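DNA polymerase III, beta subunit (Thermotoga maritima, PDB 1VPK) probably serves as a sliding clamp, closing as a ring-shaped head-to-tail homodimer around DNA to tether polymerases and other proteins and make synthesis processive. Local coordinates at residues R257-T262 against G367-V372; T265-S270 against M349-S354; V269-L274 against D337-I342; F294-N299 against V319-E324; E345-N350 against C358-L363. All blocks are in the same frame, centred on the assembly; numbering follows the deposited sequence. Where two conformers were deposited one is given.

All five contacts lie in the C-terminal clamp domain, and four of them follow its sheet from strand to strand. Contact 2 pairs strands 265-270 and 346-351, and contact 5 adds strand 358-362; their centres are about 8 Å apart and they share Met349 and Asn350. Contact 4, centred about 7 Å from contact 2, sits at the edge strand 320-323. On the far side of strand 358-362, strand 368-372 brings in contact 1, whose centre is about 10 Å from that of contact 5. Contact 3 joins the two helices packed on the sheet, about 17 Å from contact 1 between centres. Tyr370 and Val372 bridge these last two by packing on Val338.

Contact 1: R257-T262 against G367-V372; sequences RVIPET and GYLYIV
Ile259 and Ile371 mark the nearest backbone approach, 6.9 Å between their CA atoms, where an irregular loop leaving a 3-10 turn passes strand 368-372 without a hydrogen bond between the two. Ile371 has the largest share of the contact, and its two branches meet the loop at different points. Its CG2, anti to the backbone N, lies 3.7 Å from Val258 O and meets the CG2 methyl of Val258 as the two side chains cross at a slant. The other branch meets Ile259 at about a right angle, with the two CG1 atoms 4.0 Å apart. A chi2 of -71° carries CD1 toward the loop backbone, 4.0 Å from Ile259 CA, and it also meets the ring of Pro260 tip to tip, 4.1 Å from Pro260 CD. The strand is the seam of the clamp fold between two domains: it hydrogen-bonds strand 187-194 of the central domain along one edge and strand 358-362 of its own domain along the other. Alternate residues therefore face different layers, Leu369 and Ile371 turning to the loop while Tyr370 and Val372 pack on helix 332-341. Ile259 extends across the seam as well, touching Leu190 of the central domain and Gln359. Ile259 CD1 ends 4.5 Å from Leu369 CD1, a looser apolar approach than those made by Ile371.

Contact 2: T265-S270 against M349-S354; sequences TKVVVS and MNFVDS
Lys266 and Asn350 lie side by side and point the same way from a non-hydrogen-bonded pair of two antiparallel strands. The lysine leaves the backbone with CG anti to N, then folds at chi3 and chi4, wrapping its methylenes round the amide oxygen: CG is 3.3 Å from Asn350 OD1. The fold brings Lys266 NZ to 2.8 Å from Asn350 OD1, where it lies in the amide plane on a lone pair. NZ has a second partner in the carboxylate of Glu348, which makes a salt bridge with it, and Phe263 adds a cation-pi contact.

The face carrying Thr265, Val267, Met349 and Phe351 is largely apolar. Val267 crosses the Phe351 ring obliquely at its edge, with CG2 4.1 Å from CE1. The Thr265 side chain slants across that of Phe351, its CG2 4.2 Å from Phe351 CD1. Two hydrogen-bonded pairs flank the lysine, Thr265 with Phe351 and Val267 with Met349, each closed by two backbone bonds; the bond from Val267 N to Met349 O is 2.8 Å long. Past the strand end, a water donates to Thr265 OG1 and to Val352 O, while OG1 also hydrogen-bonds Glu324 O.

This antiparallel ladder of the clamp sheet is thus amphipathic: one side is buried against Ile296 and strand 326-330, and on the other the lysine charge is probably stabilised jointly by a carboxylate and a neutral amide oxygen.

Contact 3: V269-L274 against D337-I342; sequences VSRKEL and DVLKHI
Arg271 and Leu339 pass one another heading opposite ways, the arginine's CG 4.0 Å from Leu339 CB. A bend at chi3 (67°) then turns NE aside, and NH1 donates to Leu339 O at 2.9 Å. It comes from above the carbonyl plane; Ile342 N reaches the same oxygen from the opposite face. Ile342 is the third large contributor. Its carbonyl oxygen lies over one face of the guanidinium, 3.0 Å from Arg271 CZ, without a hydrogen bond, and its CG2 packs 3.7 Å from Arg271 CD. NE donates to Thr344 O. The contact thus ties the start of helix 271-285 to the C-terminal part of helix 332-341, the helix pair that lies on the sheet of this clamp domain. Ser270 and Glu273 form a capping box at the first of these helices. An alanine in place of Arg271 would probably leave Leu339 O and Thr344 O without their guanidinium donors and open a gap beside Leu339 CB and Ile342 CG2. Deeper down, Leu274 crosses Leu339 at about a right angle, its CD2 3.9 Å from Leu339 CD1.

Contact 4: F294-N299 against V319-E324; sequences FEIEEN and VQKEGE
Lys321 and Glu298 meet where two sheets of the clamp domain come together: the turn 297-299 of the hairpin between strands 292-296 and 300-307 faces the short edge strand 320-323 of the other sheet. The lysine is buried, and its ammonium group has several acceptors. NZ forms a salt bridge with Glu298 OE1 at 2.6 Å, coming from above the carboxylate plane as the two side chains cross at about a right angle. It also donates to Gly323 O at 2.8 Å, within its own strand, and makes a second salt bridge with Asp325. Two carboxylates and a carbonyl therefore surround the charge, which probably helps to pay for its burial. The bend at chi2 (-86°) turns CD aside, and farther along the chain CE passes 3.5 Å from Glu297 O.

At the other end of the contact the satisfied donor is a backbone one. Val319 N gives an almost straight bond to Asn299 O, 3.1 Å long, though it approaches from above the carbonyl plane. Asn299 ND2 and Gln320 NE2 each donate weakly to one water, a tenuous bridge at the surface. The backbone of strand 320-323 pairs in turn with strand 265-270, through Gln320 with Val268 and Glu322 with Lys266. Inward from the charges, the methyl CG2 of Ile296 rests against the lysine's aliphatic part, 3.8 Å from Lys321 CG.

Contact 5: E345-N350 against C358-L363; sequences EEIEMN and CQINPL
Asn361 takes a chi1 of 49°, which sets CG between the backbone N and the carbonyl carbon, while Glu348 opposite it has CG anti to its carbonyl carbon and an extended chain beyond; the two side chains slant across each other on the same face of the sheet. Asn361 ND2 makes a straight bond to Pro362 O at 3.1 Å and a weak one to Glu348 OE1 at 3.5 Å. Asn361 OD1 accepts from Gln359 NE2, which is 3.1 Å away and above the amide plane. Asn350 ND2 also donates to Glu348 OE1, at 3.3 Å, and its amide is nearly coplanar with that of Asn361. The same carboxylate oxygen is the salt-bridge partner of Lys266, so several donors converge on it. An alanine in place of Asn361 would probably leave Gln359 NE2 and Pro362 O without these partners and set the Gln359 amide free to turn.

Leu363 crosses Glu348 at about a right angle, its CD1 3.6 Å from Glu348 OE2. On the face carrying Met349 and Ile360 the side chains are apolar: these two lie side by side, with Met349 CE 4.0 Å from Ile360 CD1, and Ile347 CD1 reaches Ile360 CG2 at 3.9 Å.

Backbone bonds in both directions join Glu348 with Asn361 and Asn350 with Gln359, as expected for a beta hairpin. Its outer edges pair with strands 265-270 and 368-372, while Ile360 packs against Ile335 and Val338 of helix 332-341 and Met349 against Leu274 of helix 271-285.

Contact 1: R257-T262 against G367-V372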
# COMPACT_ATOMS: atom_id res chain seq x y z
N ARG A 257 -1.96 -2.87 37.93
CA ARG A 257 -0.61 -2.99 38.50
C ARG A 257 0.52 -2.49 37.61
O ARG A 257 1.62 -2.28 38.09
CB ARG A 257 -0.34 -4.44 38.87
CG ARG A 257 -1.28 -5.04 39.92
CD ARG A 257 -1.40 -6.49 39.64
NE ARG A 257 -2.00 -7.28 40.70
CZ ARG A 257 -1.32 -7.77 41.73
NH1 ARG A 257 -0.00 -7.54 41.89
NH2 ARG A 257 -1.96 -8.49 42.65
N VAL A 258 0.29 -2.30 36.32
CA VAL A 258 1.33 -1.68 35.49
C VAL A 258 1.12 -0.19 35.26
O VAL A 258 1.91 0.46 34.56
CB VAL A 258 1.47 -2.42 34.14
CG1 VAL A 258 1.52 -3.92 34.38
CG2 VAL A 258 0.32 -2.06 33.12
N ILE A 259 0.02 0.35 35.77
CA ILE A 259 -0.22 1.78 35.66
C ILE A 259 0.36 2.42 36.92
O ILE A 259 -0.21 2.26 37.98
CB ILE A 259 -1.71 2.08 35.53
CG1 ILE A 259 -2.26 1.37 34.29
CG2 ILE A 259 -1.95 3.60 35.48
CD1 ILE A 259 -3.71 1.51 34.16
N PRO A 260 1.52 3.09 36.82
CA PRO A 260 2.11 3.69 38.01
C PRO A 260 1.26 4.76 38.64
O PRO A 260 0.48 5.41 37.96
CB PRO A 260 3.42 4.29 37.49
CG PRO A 260 3.74 3.45 36.27
CD PRO A 260 2.38 3.30 35.64
N GLU A 261 1.37 4.91 39.97
CA GLU A 261 0.56 5.88 40.69
C GLU A 261 1.28 7.21 40.87
O GLU A 261 0.65 8.24 41.12
CB GLU A 261 0.11 5.33 42.04
CG GLU A 261 -1.22 4.58 42.01
CD GLU A 261 -1.10 3.16 41.53
OE1 GLU A 261 -0.40 2.36 42.19
OE2 GLU A 261 -1.73 2.83 40.50
N THR A 262 2.61 7.21 40.74
CA THR A 262 3.36 8.44 40.79
C THR A 262 4.45 8.39 39.74
O THR A 262 4.62 7.35 39.05
CB THR A 262 3.93 8.75 42.24
OG1 THR A 262 5.12 8.01 42.46
CG2 THR A 262 2.92 8.39 43.35
N GLY A 367 -9.03 10.77 30.34
CA GLY A 367 -9.85 9.74 29.76
C GLY A 367 -9.11 8.78 28.85
O GLY A 367 -9.66 7.71 28.54
N TYR A 368 -7.88 9.14 28.47
CA TYR A 368 -7.05 8.36 27.55
C TYR A 368 -5.62 8.22 28.05
O TYR A 368 -4.98 9.23 28.38
CB TYR A 368 -7.07 8.99 26.15
CG TYR A 368 -8.46 8.93 25.57
CD1 TYR A 368 -9.40 9.93 25.82
CD2 TYR A 368 -8.87 7.82 24.84
CE1 TYR A 368 -10.69 9.85 25.33
CE2 TYR A 368 -10.16 7.73 24.33
CZ TYR A 368 -11.06 8.74 24.59
OH TYR A 368 -12.32 8.65 24.09
N LEU A 369 -5.12 6.98 28.12
CA LEU A 369 -3.73 6.79 28.54
C LEU A 369 -3.14 5.50 28.00
O LEU A 369 -3.85 4.51 27.70
CB LEU A 369 -3.59 6.84 30.05
CG LEU A 369 -3.97 5.68 30.94
CD1 LEU A 369 -2.94 4.57 30.96
CD2 LEU A 369 -4.15 6.19 32.31
N TYR A 370 -1.82 5.54 27.85
CA TYR A 370 -1.05 4.47 27.24
C TYR A 370 0.09 4.12 28.13
O TYR A 370 0.68 4.98 28.70
CB TYR A 370 -0.53 4.89 25.84
CG TYR A 370 -1.70 5.25 24.98
CD1 TYR A 370 -2.38 4.27 24.28
CD2 TYR A 370 -2.18 6.56 24.92
CE1 TYR A 370 -3.53 4.60 23.49
CE2 TYR A 370 -3.30 6.89 24.14
CZ TYR A 370 -3.97 5.91 23.46
OH TYR A 370 -5.05 6.20 22.68
N ILE A 371 0.42 2.83 28.22
CA ILE A 371 1.57 2.33 29.00
C ILE A 371 2.47 1.56 28.02
O ILE A 371 1.96 0.81 27.15
CB ILE A 371 1.11 1.35 30.13
CG1 ILE A 371 0.09 2.02 31.08
CG2 ILE A 371 2.33 0.78 30.88
CD1 ILE A 371 0.68 3.05 31.96
N VAL A 372 3.78 1.84 28.07
CA VAL A 372 4.79 1.07 27.34
C VAL A 372 5.84 0.58 28.36
O VAL A 372 6.31 1.35 29.19
CB VAL A 372 5.46 1.90 26.22
CG1 VAL A 372 6.32 1.01 25.32
CG2 VAL A 372 4.41 2.57 25.32

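Contact 2: T265-S270 against M349-S354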
# COMPACT_ATOMS: atom_id res chain seq x y z
N THR A 265 9.96 11.44 36.94
CA THR A 265 10.31 12.24 35.78
C THR A 265 9.07 12.43 34.88
O THR A 265 8.35 11.48 34.59
CB THR A 265 11.43 11.55 34.98
OG1 THR A 265 12.53 11.24 35.85
CG2 THR A 265 11.91 12.43 33.87
N LYS A 266 8.81 13.67 34.48
CA LYS A 266 7.76 13.98 33.51
C LYS A 266 8.35 14.82 32.37
O LYS A 266 9.03 15.78 32.62
CB LYS A 266 6.67 14.79 34.20
CG LYS A 266 5.49 15.10 33.29
CD LYS A 266 4.59 16.16 33.90
CE LYS A 266 3.95 15.69 35.20
NZ LYS A 266 2.94 14.67 34.87
N VAL A 267 8.05 14.44 31.14
CA VAL A 267 8.52 15.14 29.97
C VAL A 267 7.30 15.59 29.15
O VAL A 267 6.39 14.81 28.89
CB VAL A 267 9.38 14.21 29.14
CG1 VAL A 267 9.64 14.74 27.83
CG2 VAL A 267 10.71 13.95 29.83
N VAL A 268 7.25 16.88 28.82
CA VAL A 268 6.24 17.38 27.89
C VAL A 268 6.97 17.66 26.60
O VAL A 268 8.00 18.33 26.57
CB VAL A 268 5.51 18.62 28.44
CG1 VAL A 268 4.53 19.18 27.42
CG2 VAL A 268 4.80 18.26 29.72
N VAL A 269 6.41 17.16 25.50
CA VAL A 269 7.09 17.19 24.22
C VAL A 269 6.03 17.19 23.12
O VAL A 269 4.97 16.60 23.28
CB VAL A 269 8.07 15.99 24.09
CG1 VAL A 269 7.35 14.67 24.12
CG2 VAL A 269 8.93 16.09 22.82
N SER A 270 6.33 17.88 22.02
CA SER A 270 5.47 17.93 20.83
C SER A 270 5.27 16.51 20.26
O SER A 270 6.22 15.75 20.14
CB SER A 270 6.05 18.90 19.77
OG SER A 270 5.64 18.49 18.49
N MET A 349 5.10 12.25 28.75
CA MET A 349 5.72 10.98 29.05
C MET A 349 6.13 11.01 30.51
O MET A 349 6.87 11.89 30.91
CB MET A 349 6.95 10.80 28.23
CG MET A 349 6.71 10.81 26.73
SD MET A 349 8.16 10.32 25.83
CE MET A 349 8.23 8.58 25.86
N ASN A 350 5.69 10.00 31.28
CA ASN A 350 5.84 9.95 32.74
C ASN A 350 6.59 8.67 33.09
O ASN A 350 6.19 7.59 32.65
CB ASN A 350 4.46 9.94 33.40
CG ASN A 350 3.71 11.28 33.27
OD1 ASN A 350 4.01 12.21 33.98
ND2 ASN A 350 2.71 11.35 32.38
N PHE A 351 7.65 8.79 33.89
CA PHE A 351 8.56 7.71 34.19
C PHE A 351 8.81 7.61 35.68
O PHE A 351 8.70 8.61 36.42
CB PHE A 351 9.92 7.95 33.54
CG PHE A 351 9.90 8.30 32.06
CD1 PHE A 351 9.78 9.59 31.67
CD2 PHE A 351 10.03 7.32 31.09
CE1 PHE A 351 9.80 9.95 30.33
CE2 PHE A 351 10.07 7.68 29.73
CZ PHE A 351 9.94 9.01 29.37
N VAL A 352 9.22 6.41 36.11
CA VAL A 352 9.67 6.17 37.48
C VAL A 352 11.17 5.88 37.40
O VAL A 352 11.98 6.70 37.80
CB VAL A 352 8.83 5.05 38.20
CG1 VAL A 352 9.28 4.81 39.67
CG2 VAL A 352 7.37 5.43 38.27
N ASP A 353 11.52 4.73 36.81
CA ASP A 353 12.86 4.13 36.82
C ASP A 353 13.11 3.51 35.45
O ASP A 353 12.18 3.33 34.68
CB ASP A 353 12.91 2.92 37.77
CG ASP A 353 12.84 3.30 39.18
OD1 ASP A 353 13.27 4.43 39.51
OD2 ASP A 353 12.35 2.47 39.96
N SER A 354 14.35 3.14 35.20
CA SER A 354 14.75 2.49 33.93
C SER A 354 14.03 1.15 33.76
O SER A 354 13.91 0.65 32.65
CB SER A 354 16.28 2.31 33.88
OG SER A 354 16.73 1.26 34.74
O HOH W 1 13.23 8.92 36.91

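Contact 3: V269-L274 against D337-I342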
# COMPACT_ATOMS: atom_id res chain seq x y z
N VAL A 269 6.41 17.16 25.50
CA VAL A 269 7.09 17.19 24.22
C VAL A 269 6.03 17.19 23.12
O VAL A 269 4.97 16.60 23.28
CB VAL A 269 8.07 15.99 24.09
CG1 VAL A 269 7.35 14.67 24.12
CG2 VAL A 269 8.93 16.09 22.82
N SER A 270 6.33 17.88 22.02
CA SER A 270 5.47 17.93 20.83
C SER A 270 5.27 16.51 20.26
O SER A 270 6.22 15.75 20.14
CB SER A 270 6.05 18.90 19.77
OG SER A 270 5.64 18.49 18.49
N ARG A 271 4.03 16.15 19.95
CA ARG A 271 3.75 14.84 19.34
C ARG A 271 4.43 14.70 17.94
O ARG A 271 5.04 13.69 17.65
CB ARG A 271 2.24 14.65 19.23
CG ARG A 271 1.79 13.25 18.82
CD ARG A 271 0.30 13.15 18.92
NE ARG A 271 -0.35 14.00 17.93
CZ ARG A 271 -0.68 13.65 16.70
NH1 ARG A 271 -0.50 12.41 16.25
NH2 ARG A 271 -1.27 14.56 15.91
N LYS A 272 4.28 15.72 17.10
CA LYS A 272 5.00 15.78 15.80
C LYS A 272 6.52 15.69 15.96
O LYS A 272 7.16 14.94 15.24
CB LYS A 272 4.66 17.09 15.09
CG LYS A 272 5.31 17.33 13.74
CD LYS A 272 4.99 18.72 13.24
CE LYS A 272 5.38 18.91 11.78
NZ LYS A 272 4.50 18.12 10.85
N GLU A 273 7.07 16.44 16.91
CA GLU A 273 8.54 16.50 17.23
C GLU A 273 9.13 15.14 17.62
O GLU A 273 10.12 14.66 17.06
CB GLU A 273 8.75 17.53 18.38
CG GLU A 273 10.08 17.55 19.13
CD GLU A 273 10.18 18.64 20.27
OE1 GLU A 273 9.17 19.07 20.95
OE2 GLU A 273 11.36 19.03 20.52
N LEU A 274 8.45 14.47 18.53
CA LEU A 274 8.87 13.13 18.92
C LEU A 274 8.65 12.10 17.81
O LEU A 274 9.49 11.21 17.65
CB LEU A 274 8.11 12.72 20.15
CG LEU A 274 8.49 11.38 20.77
CD1 LEU A 274 9.95 11.33 21.13
CD2 LEU A 274 7.62 11.14 21.98
N ASP A 337 3.42 3.89 17.72
CA ASP A 337 2.00 3.46 17.70
C ASP A 337 1.11 4.33 18.57
O ASP A 337 0.06 4.73 18.14
CB ASP A 337 1.90 2.04 18.23
CG ASP A 337 2.34 1.00 17.23
OD1 ASP A 337 2.42 1.28 16.02
OD2 ASP A 337 2.54 -0.15 17.66
N VAL A 338 1.53 4.62 19.79
CA VAL A 338 0.80 5.52 20.70
C VAL A 338 0.55 6.91 20.08
O VAL A 338 -0.58 7.42 20.07
CB VAL A 338 1.56 5.65 22.07
CG1 VAL A 338 1.03 6.71 22.88
CG2 VAL A 338 1.51 4.31 22.90
N LEU A 339 1.60 7.51 19.52
CA LEU A 339 1.52 8.88 19.02
C LEU A 339 0.56 9.02 17.89
O LEU A 339 -0.15 9.99 17.82
CB LEU A 339 2.90 9.40 18.58
CG LEU A 339 3.97 9.30 19.66
CD1 LEU A 339 5.33 9.79 19.14
CD2 LEU A 339 3.50 10.03 20.94
N LYS A 340 0.52 8.02 17.02
CA LYS A 340 -0.48 7.92 15.98
C LYS A 340 -1.90 8.07 16.50
O LYS A 340 -2.76 8.55 15.77
CB LYS A 340 -0.41 6.55 15.27
CG LYS A 340 0.91 6.24 14.56
CD LYS A 340 0.94 4.80 13.99
CE LYS A 340 2.35 4.43 13.39
NZ LYS A 340 2.79 3.03 13.81
N HIS A 341 -2.16 7.60 17.71
CA HIS A 341 -3.52 7.60 18.22
C HIS A 341 -3.88 8.75 19.14
O HIS A 341 -5.01 8.83 19.61
CB HIS A 341 -3.76 6.28 18.94
CG HIS A 341 -3.78 5.13 18.01
ND1 HIS A 341 -2.64 4.43 17.67
CD2 HIS A 341 -4.77 4.63 17.24
CE1 HIS A 341 -2.94 3.51 16.78
NE2 HIS A 341 -4.23 3.59 16.52
N ILE A 342 -2.90 9.60 19.44
CA ILE A 342 -3.15 10.81 20.22
C ILE A 342 -3.39 11.95 19.27
O ILE A 342 -2.71 12.10 18.25
CB ILE A 342 -1.98 11.09 21.15
CG1 ILE A 342 -1.94 10.01 22.25
CG2 ILE A 342 -2.06 12.50 21.76
CD1 ILE A 342 -0.79 10.09 23.18

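Contact 4: F294-N299 against V319-E324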
# COMPACT_ATOMS: atom_id res chain seq x y z
N PHE A 294 16.45 6.68 25.59
CA PHE A 294 16.16 8.06 25.94
C PHE A 294 17.08 8.45 27.06
O PHE A 294 17.14 7.75 28.07
CB PHE A 294 14.71 8.21 26.42
CG PHE A 294 13.69 8.03 25.34
CD1 PHE A 294 13.43 6.81 24.81
CD2 PHE A 294 12.99 9.09 24.84
CE1 PHE A 294 12.50 6.67 23.82
CE2 PHE A 294 12.06 8.92 23.86
CZ PHE A 294 11.82 7.72 23.37
N GLU A 295 17.83 9.54 26.84
CA GLU A 295 18.66 10.21 27.83
C GLU A 295 17.95 11.53 28.09
O GLU A 295 18.03 12.50 27.31
CB GLU A 295 20.07 10.42 27.30
CG GLU A 295 20.76 9.12 26.98
CD GLU A 295 22.03 9.31 26.19
OE1 GLU A 295 22.36 10.44 25.79
OE2 GLU A 295 22.73 8.32 25.97
N ILE A 296 17.22 11.54 29.19
CA ILE A 296 16.44 12.68 29.58
C ILE A 296 17.24 13.57 30.55
O ILE A 296 17.72 13.13 31.59
CB ILE A 296 15.14 12.21 30.23
CG1 ILE A 296 14.37 11.31 29.28
CG2 ILE A 296 14.31 13.42 30.64
CD1 ILE A 296 13.38 10.47 29.95
N GLU A 297 17.40 14.83 30.15
CA GLU A 297 18.16 15.82 30.87
C GLU A 297 17.22 16.99 31.09
O GLU A 297 16.02 16.92 30.77
CB GLU A 297 19.38 16.27 30.06
CG GLU A 297 20.29 15.10 29.66
CD GLU A 297 21.36 15.47 28.61
OE1 GLU A 297 21.57 16.70 28.37
OE2 GLU A 297 21.98 14.53 28.05
N GLU A 298 17.74 18.08 31.63
CA GLU A 298 16.88 19.11 32.15
C GLU A 298 15.99 19.79 31.11
O GLU A 298 14.81 20.04 31.40
CB GLU A 298 17.69 20.12 32.95
CG GLU A 298 16.79 21.04 33.89
CD GLU A 298 15.43 20.40 34.37
OE1 GLU A 298 15.42 19.38 35.10
OE2 GLU A 298 14.36 20.98 34.00
N ASN A 299 16.55 20.06 29.93
CA ASN A 299 15.87 20.80 28.85
C ASN A 299 15.71 20.04 27.53
O ASN A 299 15.09 20.55 26.59
CB ASN A 299 16.73 22.05 28.52
CG ASN A 299 16.67 23.10 29.59
OD1 ASN A 299 17.67 23.45 30.19
ND2 ASN A 299 15.47 23.57 29.87
N VAL A 319 12.51 19.68 25.21
CA VAL A 319 11.40 19.15 26.01
C VAL A 319 11.26 20.05 27.21
O VAL A 319 12.20 20.76 27.55
CB VAL A 319 11.62 17.71 26.52
CG1 VAL A 319 11.80 16.73 25.39
CG2 VAL A 319 12.78 17.60 27.51
N GLN A 320 10.07 20.05 27.81
CA GLN A 320 9.91 20.54 29.16
C GLN A 320 9.88 19.34 30.10
O GLN A 320 9.07 18.42 29.90
CB GLN A 320 8.65 21.36 29.25
CG GLN A 320 8.70 22.65 28.41
CD GLN A 320 9.67 23.68 28.92
OE1 GLN A 320 9.77 23.94 30.13
NE2 GLN A 320 10.40 24.29 28.00
N LYS A 321 10.80 19.31 31.07
CA LYS A 321 11.00 18.16 31.96
C LYS A 321 10.97 18.58 33.47
O LYS A 321 11.64 19.51 33.86
CB LYS A 321 12.33 17.51 31.61
CG LYS A 321 12.73 16.30 32.46
CD LYS A 321 13.46 16.72 33.74
CE LYS A 321 14.81 16.08 33.92
NZ LYS A 321 15.51 16.79 35.06
N GLU A 322 10.18 17.87 34.26
CA GLU A 322 10.12 17.99 35.72
C GLU A 322 10.74 16.72 36.33
O GLU A 322 10.55 15.65 35.81
CB GLU A 322 8.66 17.95 36.20
CG GLU A 322 7.81 19.11 35.80
CD GLU A 322 6.48 19.16 36.53
OE1 GLU A 322 5.77 18.13 36.65
OE2 GLU A 322 6.12 20.25 36.95
N GLY A 323 11.43 16.84 37.45
CA GLY A 323 11.91 15.70 38.20
C GLY A 323 13.30 15.29 37.81
O GLY A 323 14.10 16.08 37.43
N GLU A 324 13.56 14.00 37.91
CA GLU A 324 14.90 13.45 37.78
C GLU A 324 15.36 13.21 36.33
O GLU A 324 14.56 12.81 35.49
CB GLU A 324 14.89 12.10 38.51
CG GLU A 324 14.78 12.21 40.01
CD GLU A 324 16.05 12.80 40.57
OE1 GLU A 324 17.09 12.07 40.60
OE2 GLU A 324 16.05 14.00 40.95
O HOH W 2 13.71 24.71 28.24

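Contact 5: E345-N350 against C358-L363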
# COMPACT_ATOMS: atom_id res chain seq x y z
N GLU A 345 -1.48 18.20 20.20
CA GLU A 345 -0.20 18.60 19.64
C GLU A 345 0.95 18.30 20.56
O GLU A 345 2.07 18.13 20.09
CB GLU A 345 -0.16 20.08 19.32
CG GLU A 345 -1.12 20.47 18.27
CD GLU A 345 -1.15 21.96 18.02
OE1 GLU A 345 -0.16 22.65 18.29
OE2 GLU A 345 -2.20 22.45 17.55
N GLU A 346 0.65 18.26 21.87
CA GLU A 346 1.60 17.96 22.92
C GLU A 346 1.17 16.72 23.69
O GLU A 346 -0.01 16.47 23.89
CB GLU A 346 1.71 19.13 23.91
CG GLU A 346 2.28 20.40 23.31
CD GLU A 346 3.76 20.35 23.07
OE1 GLU A 346 4.48 19.77 23.90
OE2 GLU A 346 4.24 20.92 22.07
N ILE A 347 2.16 15.97 24.13
CA ILE A 347 1.94 14.78 24.94
C ILE A 347 2.84 14.84 26.18
O ILE A 347 3.84 15.60 26.21
CB ILE A 347 2.21 13.46 24.13
CG1 ILE A 347 3.68 13.32 23.72
CG2 ILE A 347 1.36 13.42 22.87
CD1 ILE A 347 4.40 12.24 24.42
N GLU A 348 2.48 14.05 27.19
CA GLU A 348 3.37 13.81 28.31
C GLU A 348 3.85 12.39 28.36
O GLU A 348 3.12 11.45 28.03
CB GLU A 348 2.70 14.02 29.67
CG GLU A 348 1.89 15.18 29.85
CD GLU A 348 1.63 15.40 31.32
OE1 GLU A 348 1.53 14.41 32.11
OE2 GLU A 348 1.56 16.57 31.69
N MET A 349 5.10 12.25 28.75
CA MET A 349 5.72 10.98 29.05
C MET A 349 6.13 11.01 30.51
O MET A 349 6.87 11.89 30.91
CB MET A 349 6.95 10.80 28.23
CG MET A 349 6.71 10.81 26.73
SD MET A 349 8.16 10.32 25.83
CE MET A 349 8.23 8.58 25.86
N ASN A 350 5.69 10.00 31.28
CA ASN A 350 5.84 9.95 32.74
C ASN A 350 6.59 8.67 33.09
O ASN A 350 6.19 7.59 32.65
CB ASN A 350 4.46 9.94 33.40
CG ASN A 350 3.71 11.28 33.27
OD1 ASN A 350 4.01 12.21 33.98
ND2 ASN A 350 2.71 11.35 32.38
N CYS A 358 6.39 3.22 31.37
CA CYS A 358 6.19 4.64 31.08
C CYS A 358 4.71 4.84 30.75
O CYS A 358 4.11 4.04 29.99
CB CYS A 358 7.05 5.02 29.87
SG CYS A 358 6.72 6.58 29.17
N GLN A 359 4.13 5.88 31.31
CA GLN A 359 2.80 6.32 30.94
C GLN A 359 2.90 7.47 29.96
O GLN A 359 3.58 8.46 30.22
CB GLN A 359 1.96 6.73 32.15
CG GLN A 359 0.57 7.18 31.76
CD GLN A 359 -0.32 7.51 32.92
OE1 GLN A 359 -0.56 6.68 33.76
NE2 GLN A 359 -0.79 8.75 32.97
N ILE A 360 2.25 7.32 28.82
CA ILE A 360 2.08 8.38 27.86
C ILE A 360 0.60 8.83 27.77
O ILE A 360 -0.36 8.01 27.65
CB ILE A 360 2.58 7.96 26.48
CG1 ILE A 360 4.07 7.59 26.55
CG2 ILE A 360 2.36 9.10 25.48
CD1 ILE A 360 4.59 6.92 25.32
N ASN A 361 0.42 10.14 27.83
CA ASN A 361 -0.93 10.67 27.68
C ASN A 361 -0.95 11.98 26.91
O ASN A 361 0.04 12.67 26.85
CB ASN A 361 -1.57 10.82 29.07
CG ASN A 361 -0.71 11.51 30.04
OD1 ASN A 361 0.02 10.86 30.82
ND2 ASN A 361 -0.83 12.84 30.08
N PRO A 362 -2.12 12.34 26.36
CA PRO A 362 -2.27 13.68 25.79
C PRO A 362 -2.18 14.70 26.89
O PRO A 362 -2.58 14.41 28.01
CB PRO A 362 -3.66 13.69 25.20
CG PRO A 362 -4.28 12.51 25.61
CD PRO A 362 -3.36 11.58 26.32
N LEU A 363 -1.67 15.90 26.57
CA LEU A 363 -1.52 16.94 27.55
C LEU A 363 -2.87 17.48 27.89
O LEU A 363 -3.60 17.93 27.03
CB LEU A 363 -0.61 18.07 27.03
CG LEU A 363 -0.39 19.29 27.92
CD1 LEU A 363 0.38 18.84 29.19
CD2 LEU A 363 0.35 20.38 27.20